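Long-range contacts in epidermin leader peptide processing serine protease EpiP (Staphylococcus aureus subsp. aureus, PDB 3QFH), which probably cleaves the leader peptide from the precursor of the lantibiotic epidermin, as a subtilisin-like serine protease: residues 178-183 and 367-372; 218-223 and 261-266; 231-236 and 272-277; 278-283 and 326-331; 338-343 and 386-391. All blocks are in the same frame, centred on the assembly; numbering follows the deposited sequence.

Contact 1 of 5, residues 178-183 and 367-372; sequences GTMVSG and ILTTAN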
# COMPACT_ATOMS: atom_id res chain seq x y z
N GLY A 178 -0.45 0.66 10.49
CA GLY A 178 0.69 -0.15 10.02
C GLY A 178 0.84 -1.44 10.80
O GLY A 178 1.16 -2.48 10.25
N THR A 179 0.56 -1.37 12.10
CA THR A 179 0.64 -2.57 12.94
C THR A 179 -0.40 -3.61 12.52
O THR A 179 -0.13 -4.81 12.53
CB THR A 179 0.51 -2.21 14.42
OG1 THR A 179 1.61 -1.34 14.78
CG2 THR A 179 0.55 -3.47 15.27
N MET A 180 -1.58 -3.15 12.12
CA MET A 180 -2.66 -4.05 11.71
C MET A 180 -2.31 -4.73 10.39
O MET A 180 -2.56 -5.92 10.20
CB MET A 180 -3.96 -3.27 11.54
CG MET A 180 -4.44 -2.55 12.79
SD MET A 180 -5.94 -1.64 12.48
CE MET A 180 -6.02 -0.48 13.85
N VAL A 181 -1.71 -3.96 9.49
CA VAL A 181 -1.31 -4.45 8.21
C VAL A 181 -0.19 -5.47 8.36
O VAL A 181 -0.22 -6.52 7.74
CB VAL A 181 -0.88 -3.29 7.25
CG1 VAL A 181 -0.17 -3.83 6.02
CG2 VAL A 181 -2.12 -2.44 6.84
N SER A 182 0.79 -5.16 9.19
CA SER A 182 1.94 -6.05 9.39
C SER A 182 1.54 -7.41 9.92
O SER A 182 2.19 -8.43 9.61
CB SER A 182 2.93 -5.41 10.35
OG SER A 182 3.35 -4.17 9.82
N GLY A 183 0.50 -7.43 10.75
CA GLY A 183 0.01 -8.69 11.28
C GLY A 183 -0.53 -9.61 10.20
O GLY A 183 -0.33 -10.84 10.27
N ILE A 367 -11.98 -8.51 10.46
CA ILE A 367 -10.70 -9.17 10.47
C ILE A 367 -9.95 -8.97 11.79
O ILE A 367 -9.68 -7.84 12.20
CB ILE A 367 -9.80 -8.57 9.37
CG1 ILE A 367 -10.51 -8.56 7.99
CG2 ILE A 367 -8.45 -9.28 9.34
CD1 ILE A 367 -10.81 -9.89 7.40
N LEU A 368 -9.58 -10.08 12.42
CA LEU A 368 -8.84 -10.04 13.64
C LEU A 368 -7.38 -9.82 13.28
O LEU A 368 -6.82 -10.56 12.48
CB LEU A 368 -9.04 -11.37 14.40
CG LEU A 368 -8.26 -11.56 15.71
CD1 LEU A 368 -8.57 -10.46 16.74
CD2 LEU A 368 -8.55 -12.92 16.27
N THR A 369 -6.77 -8.77 13.81
CA THR A 369 -5.36 -8.54 13.51
C THR A 369 -4.64 -7.98 14.72
O THR A 369 -5.27 -7.69 15.74
CB THR A 369 -5.19 -7.62 12.25
OG1 THR A 369 -3.82 -7.67 11.78
CG2 THR A 369 -5.62 -6.19 12.53
N THR A 370 -3.33 -7.86 14.59
CA THR A 370 -2.49 -7.29 15.62
C THR A 370 -2.72 -5.80 15.77
O THR A 370 -2.80 -5.06 14.77
CB THR A 370 -1.00 -7.49 15.26
OG1 THR A 370 -0.77 -7.02 13.92
CG2 THR A 370 -0.63 -8.95 15.35
N ALA A 371 -2.80 -5.35 17.02
CA ALA A 371 -3.03 -3.96 17.36
C ALA A 371 -1.79 -3.29 17.95
O ALA A 371 -0.86 -3.94 18.47
CB ALA A 371 -4.24 -3.83 18.31
N ASN A 372 -1.80 -1.97 17.89
CA ASN A 372 -0.70 -1.15 18.35
C ASN A 372 -0.61 -1.01 19.90
O ASN A 372 0.15 -0.17 20.40
CB ASN A 372 -0.81 0.20 17.64
CG ASN A 372 0.42 1.01 17.76
OD1 ASN A 372 1.54 0.47 17.76
ND2 ASN A 372 0.25 2.34 17.84
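Two threonine hydroxyls, from T369 and T370, reach across from strand 367-370 and tie down successive carbonyls of helix 177-186; the strand runs across the helical segment 178-183 at 106°. T370 OG1 donates to T179 O at 2.7 Å, coming in above the carbonyl plane. On the other face of that plane the same oxygen takes the helical bond from G183 N, so it is gripped twice. What puts the hydroxyl there is its torsion (chi1 51°), which sets OG1 between the backbone N and carbonyl carbon of T370. One residue earlier, T369 OG1 lies anti to its own N and donates to M180 O at 2.7 Å, this time in the carbonyl plane, on a lone pair; it also bonds Q184.

Packing is tight here. G183 has only its CA to set beside T370 OG1, 3.2 Å away, and M180 CA directs a CH at T370 O, also at 3.2 Å. T369 CG2 lies 3.5 Å from M180 CB, the two side chains crossing at about a right angle, after which the methionine runs away from the strand.

The other end, by the partly exposed N372, is looser. T179 CG2 touches A371 O at 3.5 Å, but the T179 hydroxyl is engaged with D173 and M134, and the N372 amide nitrogen also turns to D173.

Since this helix begins at H177, the likely catalytic histidine, the chemistry implies a first turn pinned by directional hydroxyl-to-carbonyl bonds rather than by apolar packing alone.

Contact 2 of 5, residues 218-223 and 261-266; sequences KAIVQA and QKAINY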
# COMPACT_ATOMS: atom_id res chain seq x y z
N LYS A 218 9.12 8.12 -2.28
CA LYS A 218 10.48 7.88 -1.81
C LYS A 218 10.56 6.55 -1.06
O LYS A 218 11.56 5.85 -1.15
CB LYS A 218 10.97 9.03 -0.96
CG LYS A 218 12.46 8.99 -0.68
CD LYS A 218 12.90 10.20 0.12
CE LYS A 218 14.40 10.22 0.32
NZ LYS A 218 14.80 11.44 1.06
N ALA A 219 9.50 6.20 -0.34
CA ALA A 219 9.45 4.92 0.38
C ALA A 219 9.47 3.74 -0.60
O ALA A 219 10.11 2.71 -0.33
CB ALA A 219 8.21 4.86 1.33
N ILE A 220 8.80 3.89 -1.74
CA ILE A 220 8.79 2.83 -2.75
C ILE A 220 10.20 2.65 -3.31
O ILE A 220 10.68 1.54 -3.46
CB ILE A 220 7.81 3.14 -3.87
CG1 ILE A 220 6.38 3.12 -3.32
CG2 ILE A 220 7.95 2.11 -5.02
CD1 ILE A 220 5.36 3.50 -4.31
N VAL A 221 10.85 3.76 -3.62
CA VAL A 221 12.23 3.71 -4.11
C VAL A 221 13.18 3.11 -3.05
O VAL A 221 14.06 2.29 -3.37
CB VAL A 221 12.72 5.13 -4.52
CG1 VAL A 221 14.21 5.15 -4.76
CG2 VAL A 221 11.96 5.62 -5.78
N GLN A 222 12.99 3.50 -1.80
CA GLN A 222 13.84 2.98 -0.74
C GLN A 222 13.68 1.46 -0.58
O GLN A 222 14.67 0.73 -0.46
CB GLN A 222 13.52 3.67 0.59
CG GLN A 222 14.46 3.27 1.70
CD GLN A 222 15.88 3.70 1.41
OE1 GLN A 222 16.14 4.88 1.20
NE2 GLN A 222 16.79 2.74 1.40
N ALA A 223 12.43 1.02 -0.58
CA ALA A 223 12.08 -0.41 -0.44
C ALA A 223 12.71 -1.23 -1.57
O ALA A 223 13.27 -2.30 -1.32
CB ALA A 223 10.57 -0.60 -0.43
N GLN A 261 3.98 7.13 -10.17
CA GLN A 261 4.08 6.16 -11.26
C GLN A 261 5.54 5.85 -11.55
O GLN A 261 5.88 4.71 -11.82
CB GLN A 261 3.40 6.66 -12.54
CG GLN A 261 3.48 5.67 -13.70
CD GLN A 261 2.72 4.39 -13.41
OE1 GLN A 261 1.52 4.32 -13.64
NE2 GLN A 261 3.42 3.38 -12.91
N LYS A 262 6.41 6.86 -11.48
CA LYS A 262 7.85 6.62 -11.72
C LYS A 262 8.47 5.77 -10.60
O LYS A 262 9.32 4.94 -10.87
CB LYS A 262 8.63 7.93 -11.92
CG LYS A 262 8.30 8.60 -13.25
CD LYS A 262 8.83 10.05 -13.34
CE LYS A 262 10.36 10.13 -13.35
NZ LYS A 262 10.84 11.56 -13.50
N ALA A 263 8.01 5.95 -9.37
CA ALA A 263 8.51 5.14 -8.25
C ALA A 263 8.17 3.65 -8.51
O ALA A 263 9.01 2.77 -8.38
CB ALA A 263 7.89 5.61 -6.94
N ILE A 264 6.90 3.41 -8.86
CA ILE A 264 6.40 2.06 -9.19
C ILE A 264 7.21 1.39 -10.33
O ILE A 264 7.60 0.23 -10.24
CB ILE A 264 4.88 2.14 -9.53
CG1 ILE A 264 4.10 2.49 -8.26
CG2 ILE A 264 4.35 0.82 -10.12
CD1 ILE A 264 2.65 2.86 -8.49
N ASN A 265 7.50 2.14 -11.38
CA ASN A 265 8.27 1.61 -12.51
C ASN A 265 9.73 1.40 -12.12
O ASN A 265 10.39 0.50 -12.63
CB ASN A 265 8.11 2.50 -13.73
CG ASN A 265 6.67 2.51 -14.27
OD1 ASN A 265 5.86 1.65 -13.93
ND2 ASN A 265 6.37 3.46 -15.14
N TYR A 266 10.21 2.25 -11.22
CA TYR A 266 11.56 2.10 -10.69
C TYR A 266 11.62 0.77 -9.92
O TYR A 266 12.55 -0.02 -10.11
CB TYR A 266 11.92 3.28 -9.79
CG TYR A 266 13.32 3.23 -9.20
CD1 TYR A 266 14.38 3.85 -9.82
CD2 TYR A 266 13.56 2.56 -8.01
CE1 TYR A 266 15.66 3.81 -9.27
CE2 TYR A 266 14.81 2.52 -7.45
CZ TYR A 266 15.86 3.13 -8.09
OH TYR A 266 17.10 3.07 -7.52
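A263 meets I220 and V221 where two helices of the Rossmann-like subtilisin fold run side by side on one face of the parallel sheet. Each precedes a sheet strand, 213-225 leading into 230-233 and 254-269 into 273-277, as in successive beta-alpha-beta crossovers. The segments are nearly parallel, 8° apart, with axes 8.6 Å from each other.

Along 261-266 the first residue to touch is A263. Its methyl is directed at the other helix, and because it is so small the backbones come close: A263 CA lies 5.7 Å from V221 CA. A263 CB rests 3.9 Å from I220 CB, and V221 CG2 also comes to within 4.2 Å of the same methyl. Here I220 CG2, anti to its backbone N, reaches past the methyl to A263 O at 3.6 Å.

I264 comes next and starts off away from the neighbouring helix, yet its CG1 is still brushed by I220 CD1 at 4.3 Å. This is the sheet side of the pair, where I220 also packs on I129 and I233, and I264 on P307 and V313.

One turn beyond A263, Y266 closes the contact. Its ring stands anti to the backbone N (chi1 -179°), which swings it across V221 at about a right angle. V221 CG1 touches Y266 CE2 at 3.8 Å, and the phenol OH reaches on to a hydrogen bond with N225 OD1, at the end of the facing helix.

Contact 3 of 5, residues 231-236 and 272-277; sequences INISVG and SIVVAA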
# COMPACT_ATOMS: atom_id res chain seq x y z
N ILE A 231 6.32 -5.13 -2.29
CA ILE A 231 6.09 -3.84 -1.67
C ILE A 231 4.59 -3.65 -1.53
O ILE A 231 3.88 -3.58 -2.54
CB ILE A 231 6.69 -2.68 -2.52
CG1 ILE A 231 8.19 -2.89 -2.75
CG2 ILE A 231 6.42 -1.34 -1.83
CD1 ILE A 231 8.86 -1.84 -3.70
N ASN A 232 4.13 -3.55 -0.28
CA ASN A 232 2.69 -3.42 0.03
C ASN A 232 2.31 -1.98 0.30
O ASN A 232 2.86 -1.35 1.21
CB ASN A 232 2.38 -4.30 1.26
CG ASN A 232 0.91 -4.38 1.58
OD1 ASN A 232 0.22 -5.30 1.13
ND2 ASN A 232 0.40 -3.39 2.31
N ILE A 233 1.38 -1.46 -0.49
CA ILE A 233 0.89 -0.08 -0.32
C ILE A 233 -0.60 -0.13 -0.03
O ILE A 233 -1.43 -0.43 -0.90
CB ILE A 233 1.16 0.79 -1.55
CG1 ILE A 233 2.61 0.63 -2.02
CG2 ILE A 233 0.91 2.25 -1.24
CD1 ILE A 233 2.91 1.40 -3.29
N SER A 234 -0.95 0.11 1.22
CA SER A 234 -2.34 0.10 1.64
C SER A 234 -2.96 1.51 1.49
O SER A 234 -4.19 1.65 1.49
CB SER A 234 -2.47 -0.51 3.05
OG SER A 234 -2.23 -1.95 3.04
N VAL A 235 -2.14 2.54 1.29
CA VAL A 235 -2.63 3.91 1.14
C VAL A 235 -3.09 4.23 -0.27
O VAL A 235 -2.42 3.90 -1.26
CB VAL A 235 -1.58 5.01 1.54
CG1 VAL A 235 -0.38 4.99 0.60
CG2 VAL A 235 -2.22 6.39 1.52
N GLY A 236 -4.24 4.87 -0.36
CA GLY A 236 -4.80 5.29 -1.61
C GLY A 236 -5.00 6.78 -1.54
O GLY A 236 -4.84 7.40 -0.49
N SER A 272 11.07 -5.63 -8.11
CA SER A 272 10.15 -5.65 -6.99
C SER A 272 8.75 -5.54 -7.56
O SER A 272 8.55 -4.91 -8.61
CB SER A 272 10.37 -4.51 -6.01
OG SER A 272 11.62 -4.60 -5.37
N ILE A 273 7.81 -6.20 -6.90
CA ILE A 273 6.41 -6.16 -7.27
C ILE A 273 5.73 -5.20 -6.30
O ILE A 273 5.98 -5.27 -5.09
CB ILE A 273 5.73 -7.57 -7.06
CG1 ILE A 273 6.52 -8.68 -7.73
CG2 ILE A 273 4.28 -7.55 -7.53
CD1 ILE A 273 6.01 -10.09 -7.39
N VAL A 274 4.86 -4.34 -6.83
CA VAL A 274 4.09 -3.40 -6.03
C VAL A 274 2.63 -3.87 -5.97
O VAL A 274 1.98 -4.08 -7.01
CB VAL A 274 4.16 -1.97 -6.63
CG1 VAL A 274 3.20 -1.01 -5.87
CG2 VAL A 274 5.59 -1.43 -6.61
N VAL A 275 2.14 -4.07 -4.75
CA VAL A 275 0.77 -4.49 -4.48
C VAL A 275 0.04 -3.33 -3.81
O VAL A 275 0.46 -2.84 -2.75
CB VAL A 275 0.75 -5.71 -3.56
CG1 VAL A 275 -0.71 -6.24 -3.37
CG2 VAL A 275 1.68 -6.80 -4.12
N ALA A 276 -1.08 -2.93 -4.38
CA ALA A 276 -1.79 -1.78 -3.91
C ALA A 276 -3.23 -2.11 -3.57
O ALA A 276 -3.88 -2.91 -4.25
CB ALA A 276 -1.76 -0.70 -5.01
N ALA A 277 -3.73 -1.46 -2.55
CA ALA A 277 -5.11 -1.64 -2.13
C ALA A 277 -6.05 -0.85 -3.02
O ALA A 277 -5.77 0.30 -3.36
CB ALA A 277 -5.30 -1.16 -0.69
O HOH W 1 -3.74 2.12 -2.65
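I231 and V274 are paired at the start of two parallel strands, their side chains on the same face of the sheet. I231 N donates to I273 O at 2.8 Å, and I231 O accepts V275 N almost perfectly straight, at 178°. Beyond CB the isoleucine runs extended (chi2 175°), which carries CD1 back to S272 CB at 3.8 Å; A223 and A267 of the two helices on this face pack around the same pair.

N232 pairs with V275 on the opposite face. There helix 382-400 lies over V275, with T386 and S390 against it, while N232 meets T386 and also V181 of helix 177-186.

I233 returns to the side of I231. Its CD1 presses on V274 CG1 at 3.5 Å, each valine methyl facing one isoleucine, CG2 more loosely that of I231, and I220 packs on I233 from beyond. In the backbone, I233 N bonds V275 O at 2.8 Å and I233 O receives A277 N at 3.0 Å, the last of four bonds.

At S234 the chain leaves the strand. S234 O still touches A277 CB, and the serine side chain packs against H177, its OG making a weak hydrogen bond to S383 O. V235 O then parts further from the neighbouring segment, and a water fills in, donating to V235 O at 2.6 Å and to A277 O at 2.8 Å.

The pairing lies in the middle of the parallel sheet, and the divergence just beyond it is typical of the subtilisin S1 cleft, which S234-G236 and the run from A277 onward probably line here too.

Contact 4 of 5, residues 278-283 and 326-331; sequences AGNDGI and SEFSNF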
# COMPACT_ATOMS: atom_id res chain seq x y z
N ALA A 278 -7.16 -1.47 -3.37
CA ALA A 278 -8.21 -0.76 -4.06
C ALA A 278 -8.76 0.21 -3.02
O ALA A 278 -8.52 0.05 -1.83
CB ALA A 278 -9.28 -1.72 -4.53
N GLY A 279 -9.49 1.23 -3.47
CA GLY A 279 -10.06 2.20 -2.56
C GLY A 279 -11.20 1.58 -1.78
O GLY A 279 -11.68 0.47 -2.12
N ASN A 280 -11.63 2.29 -0.74
CA ASN A 280 -12.68 1.84 0.14
C ASN A 280 -13.97 2.67 0.04
O ASN A 280 -14.63 2.87 1.02
CB ASN A 280 -12.17 1.86 1.59
CG ASN A 280 -11.08 0.85 1.84
OD1 ASN A 280 -11.36 -0.27 2.26
ND2 ASN A 280 -9.85 1.20 1.53
N ASP A 281 -14.33 3.10 -1.15
CA ASP A 281 -15.53 3.93 -1.31
C ASP A 281 -16.63 3.26 -2.08
O ASP A 281 -17.61 3.89 -2.45
CB ASP A 281 -15.13 5.23 -1.97
CG ASP A 281 -14.15 6.01 -1.13
OD1 ASP A 281 -14.49 6.30 0.03
OD2 ASP A 281 -13.05 6.32 -1.61
N GLY A 282 -16.47 1.96 -2.35
CA GLY A 282 -17.46 1.19 -3.07
C GLY A 282 -17.81 1.73 -4.45
O GLY A 282 -18.94 1.61 -4.90
N ILE A 283 -16.84 2.31 -5.14
CA ILE A 283 -17.16 2.86 -6.45
C ILE A 283 -16.52 2.09 -7.63
O ILE A 283 -15.43 1.51 -7.50
CB ILE A 283 -16.80 4.36 -6.55
CG1 ILE A 283 -15.29 4.57 -6.62
CG2 ILE A 283 -17.39 5.15 -5.37
CD1 ILE A 283 -14.91 6.03 -6.61
N SER A 326 -16.69 -6.99 -0.77
CA SER A 326 -17.06 -6.10 0.32
C SER A 326 -17.80 -4.90 -0.26
O SER A 326 -17.44 -4.39 -1.33
CB SER A 326 -15.82 -5.62 1.04
OG SER A 326 -15.09 -6.69 1.58
N GLU A 327 -18.81 -4.43 0.46
CA GLU A 327 -19.61 -3.29 -0.01
C GLU A 327 -18.78 -2.01 -0.16
O GLU A 327 -19.07 -1.15 -0.97
CB GLU A 327 -20.83 -3.05 0.90
CG GLU A 327 -20.54 -2.51 2.30
CD GLU A 327 -20.00 -3.54 3.29
OE1 GLU A 327 -19.77 -3.13 4.44
OE2 GLU A 327 -19.80 -4.74 2.93
N PHE A 328 -17.72 -1.90 0.63
CA PHE A 328 -16.86 -0.72 0.57
C PHE A 328 -15.74 -0.83 -0.47
O PHE A 328 -15.01 0.12 -0.69
CB PHE A 328 -16.24 -0.46 1.94
CG PHE A 328 -15.50 -1.67 2.54
CD1 PHE A 328 -16.06 -2.37 3.61
CD2 PHE A 328 -14.28 -2.07 2.07
CE1 PHE A 328 -15.42 -3.45 4.17
CE2 PHE A 328 -13.60 -3.16 2.63
CZ PHE A 328 -14.18 -3.85 3.68
N SER A 329 -15.57 -1.99 -1.11
CA SER A 329 -14.45 -2.13 -2.03
C SER A 329 -14.66 -1.46 -3.38
O SER A 329 -15.68 -1.65 -4.04
CB SER A 329 -14.12 -3.60 -2.29
OG SER A 329 -12.86 -3.71 -2.99
N ASN A 330 -13.72 -0.65 -3.79
CA ASN A 330 -13.76 -0.15 -5.15
C ASN A 330 -13.58 -1.37 -6.06
O ASN A 330 -13.13 -2.45 -5.62
CB ASN A 330 -12.65 0.88 -5.42
CG ASN A 330 -12.93 2.24 -4.78
OD1 ASN A 330 -13.93 2.45 -4.06
ND2 ASN A 330 -12.04 3.18 -5.05
N PHE A 331 -13.95 -1.21 -7.32
CA PHE A 331 -13.82 -2.26 -8.30
C PHE A 331 -13.96 -1.66 -9.70
O PHE A 331 -14.14 -0.45 -9.87
CB PHE A 331 -14.94 -3.28 -8.10
CG PHE A 331 -16.31 -2.72 -8.32
CD1 PHE A 331 -16.98 -2.95 -9.51
CD2 PHE A 331 -16.93 -1.94 -7.34
CE1 PHE A 331 -18.24 -2.43 -9.72
CE2 PHE A 331 -18.19 -1.41 -7.55
CZ PHE A 331 -18.85 -1.66 -8.75
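With CG beside its backbone N (chi1 -75°) and OD1 eclipsing CA (chi2 3°), N330 places its amide oxygen inside the turn made by D281, G282 and I283. D281 N donates to N330 OD1 at 3.0 Å and I283 N at 3.1 Å, from opposite faces of the amide plane. The nitrogen end is held as well: N330 ND2 bonds D305 and Y238, so the whole amide is fixed in rotation. I283 CG1 lies alongside, 3.6 Å from N330 OD1.

Backbone bonds flank the amide, N330 N to G279 O at 2.9 Å and F331 N to I283 O at 3.1 Å. Segment 278-283 begins with the AGN of the subtilase AAGN sequence, where N280 corresponds to the oxyanion-hole asparagine of subtilisin and probably has that role here.

N280 itself lies side by side with F328, which a type I turn from S326 to S329 presents. N280 OD1 approaches F328 CD2 to 3.4 Å, amide and ring planes 30° apart, while the same oxygen accepts a bond from T382 N, next to S383. S326 CB packs 3.5 Å above one face of the phenyl ring, toward its rim.

Contact 5 of 5, residues 338-343 and 386-391; sequences IAAPGG and TPKVSG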
# COMPACT_ATOMS: atom_id res chain seq x y z
N ILE A 338 -7.22 -9.04 -8.36
CA ILE A 338 -7.43 -10.11 -7.43
C ILE A 338 -8.18 -9.58 -6.20
O ILE A 338 -8.24 -8.40 -5.95
CB ILE A 338 -6.04 -10.67 -7.00
CG1 ILE A 338 -6.16 -11.97 -6.21
CG2 ILE A 338 -5.28 -9.63 -6.21
CD1 ILE A 338 -4.84 -12.73 -6.09
N ALA A 339 -8.74 -10.49 -5.42
CA ALA A 339 -9.42 -10.12 -4.20
C ALA A 339 -8.95 -11.01 -3.04
O ALA A 339 -8.61 -12.17 -3.22
CB ALA A 339 -10.92 -10.24 -4.39
N ALA A 340 -8.92 -10.45 -1.83
CA ALA A 340 -8.60 -11.22 -0.63
C ALA A 340 -9.59 -10.73 0.45
O ALA A 340 -10.15 -9.65 0.31
CB ALA A 340 -7.16 -11.02 -0.22
N PRO A 341 -9.81 -11.54 1.50
CA PRO A 341 -10.75 -11.14 2.59
C PRO A 341 -10.34 -9.87 3.33
O PRO A 341 -9.21 -9.75 3.85
CB PRO A 341 -10.68 -12.33 3.54
CG PRO A 341 -10.27 -13.49 2.67
CD PRO A 341 -9.30 -12.90 1.71
N GLY A 342 -11.25 -8.89 3.32
CA GLY A 342 -11.01 -7.65 4.01
C GLY A 342 -12.14 -7.27 4.95
O GLY A 342 -12.04 -6.29 5.65
N GLY A 343 -13.24 -8.03 4.92
CA GLY A 343 -14.34 -7.82 5.82
C GLY A 343 -15.56 -7.14 5.27
O GLY A 343 -15.70 -6.94 4.09
N THR A 386 -5.02 -6.59 1.11
CA THR A 386 -3.82 -6.40 0.34
C THR A 386 -2.59 -7.10 0.92
O THR A 386 -1.83 -7.72 0.17
CB THR A 386 -3.57 -4.86 0.14
OG1 THR A 386 -4.72 -4.29 -0.48
CG2 THR A 386 -2.38 -4.60 -0.72
N PRO A 387 -2.37 -7.01 2.25
CA PRO A 387 -1.21 -7.70 2.81
C PRO A 387 -1.25 -9.20 2.64
O PRO A 387 -0.18 -9.84 2.63
CB PRO A 387 -1.23 -7.32 4.30
CG PRO A 387 -2.60 -6.75 4.53
CD PRO A 387 -2.98 -6.11 3.24
N LYS A 388 -2.46 -9.77 2.51
CA LYS A 388 -2.63 -11.21 2.28
C LYS A 388 -2.04 -11.61 0.92
O LYS A 388 -1.37 -12.66 0.79
CB LYS A 388 -4.11 -11.61 2.38
CG LYS A 388 -4.71 -11.47 3.78
CD LYS A 388 -6.14 -12.02 3.80
CE LYS A 388 -6.76 -11.96 5.19
NZ LYS A 388 -6.91 -10.57 5.64
N VAL A 389 -2.29 -10.76 -0.08
CA VAL A 389 -1.76 -10.95 -1.41
C VAL A 389 -0.26 -10.71 -1.42
O VAL A 389 0.48 -11.48 -2.06
CB VAL A 389 -2.47 -10.06 -2.45
CG1 VAL A 389 -1.78 -10.14 -3.82
CG2 VAL A 389 -3.96 -10.42 -2.54
N SER A 390 0.21 -9.67 -0.72
CA SER A 390 1.66 -9.42 -0.67
C SER A 390 2.37 -10.63 -0.05
O SER A 390 3.41 -11.10 -0.54
CB SER A 390 2.01 -8.17 0.15
OG SER A 390 1.53 -6.98 -0.47
N GLY A 391 1.85 -11.10 1.07
CA GLY A 391 2.42 -12.28 1.73
C GLY A 391 2.46 -13.50 0.83
O GLY A 391 3.46 -14.22 0.79
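K388 NZ is held by four oxygens, among them P341 O on the edge strand at 3.0 Å. The others are D104, in a salt bridge, the side chain of Q184, and L384 O in its own helix. P387 has no N-H, and the N of K388 makes no bond to the preceding turn either; the lysine amine takes up L384 O instead. Its chain runs straight from CG until a bend at the last torsion (chi4 64°), which turns NZ back onto these partners, and K388 CD lies 3.9 Å from P341 CD, the two side chains crossing at a slant. The ammonium is buried, so the carboxylate of D104 would be expected to favour its positive charge.

Along the strand toward I338 the contact becomes apolar. A340 CB sits in the angle between K388 CB, 4.1 Å away, and V389 CG2, 4.0 Å away. The same V389 CG2 touches I338 CG2, the two side chains passing each other in opposite directions.

Strand 338-341, at one edge of the parallel sheet, is crossed by the helical segment 386-391 at 111°, axes 7.5 Å apart. V389 continues inward over V316 and V275 of the next strands, while helix 103-108, through W103, D104 and I108, closes around P341 and K388.

Contact 3 lies about 3 Å from the chain's centre. Contact 2 packs on one sheet face, I220 CD1 lying 3.4 Å from I233 CD1, and the helix of contact 5 on the other, where A277 CA lies 3.1 Å from T386 OG1. Contact 1 joins that second side through V181 O, 3.7 Å from P387 CB. Contact 4 continues the strand of contact 3 and meets contact 5 where S326 OG probably bonds G343 O, at 2.6 Å. S234 of contact 3 touches the likely D130-H177-S383 triad, M180 and N280 lie near it, and contact 5's helix carries S383. Contact 2 lies about 24 and 25 Å, centre to centre, from contacts 1 and 4.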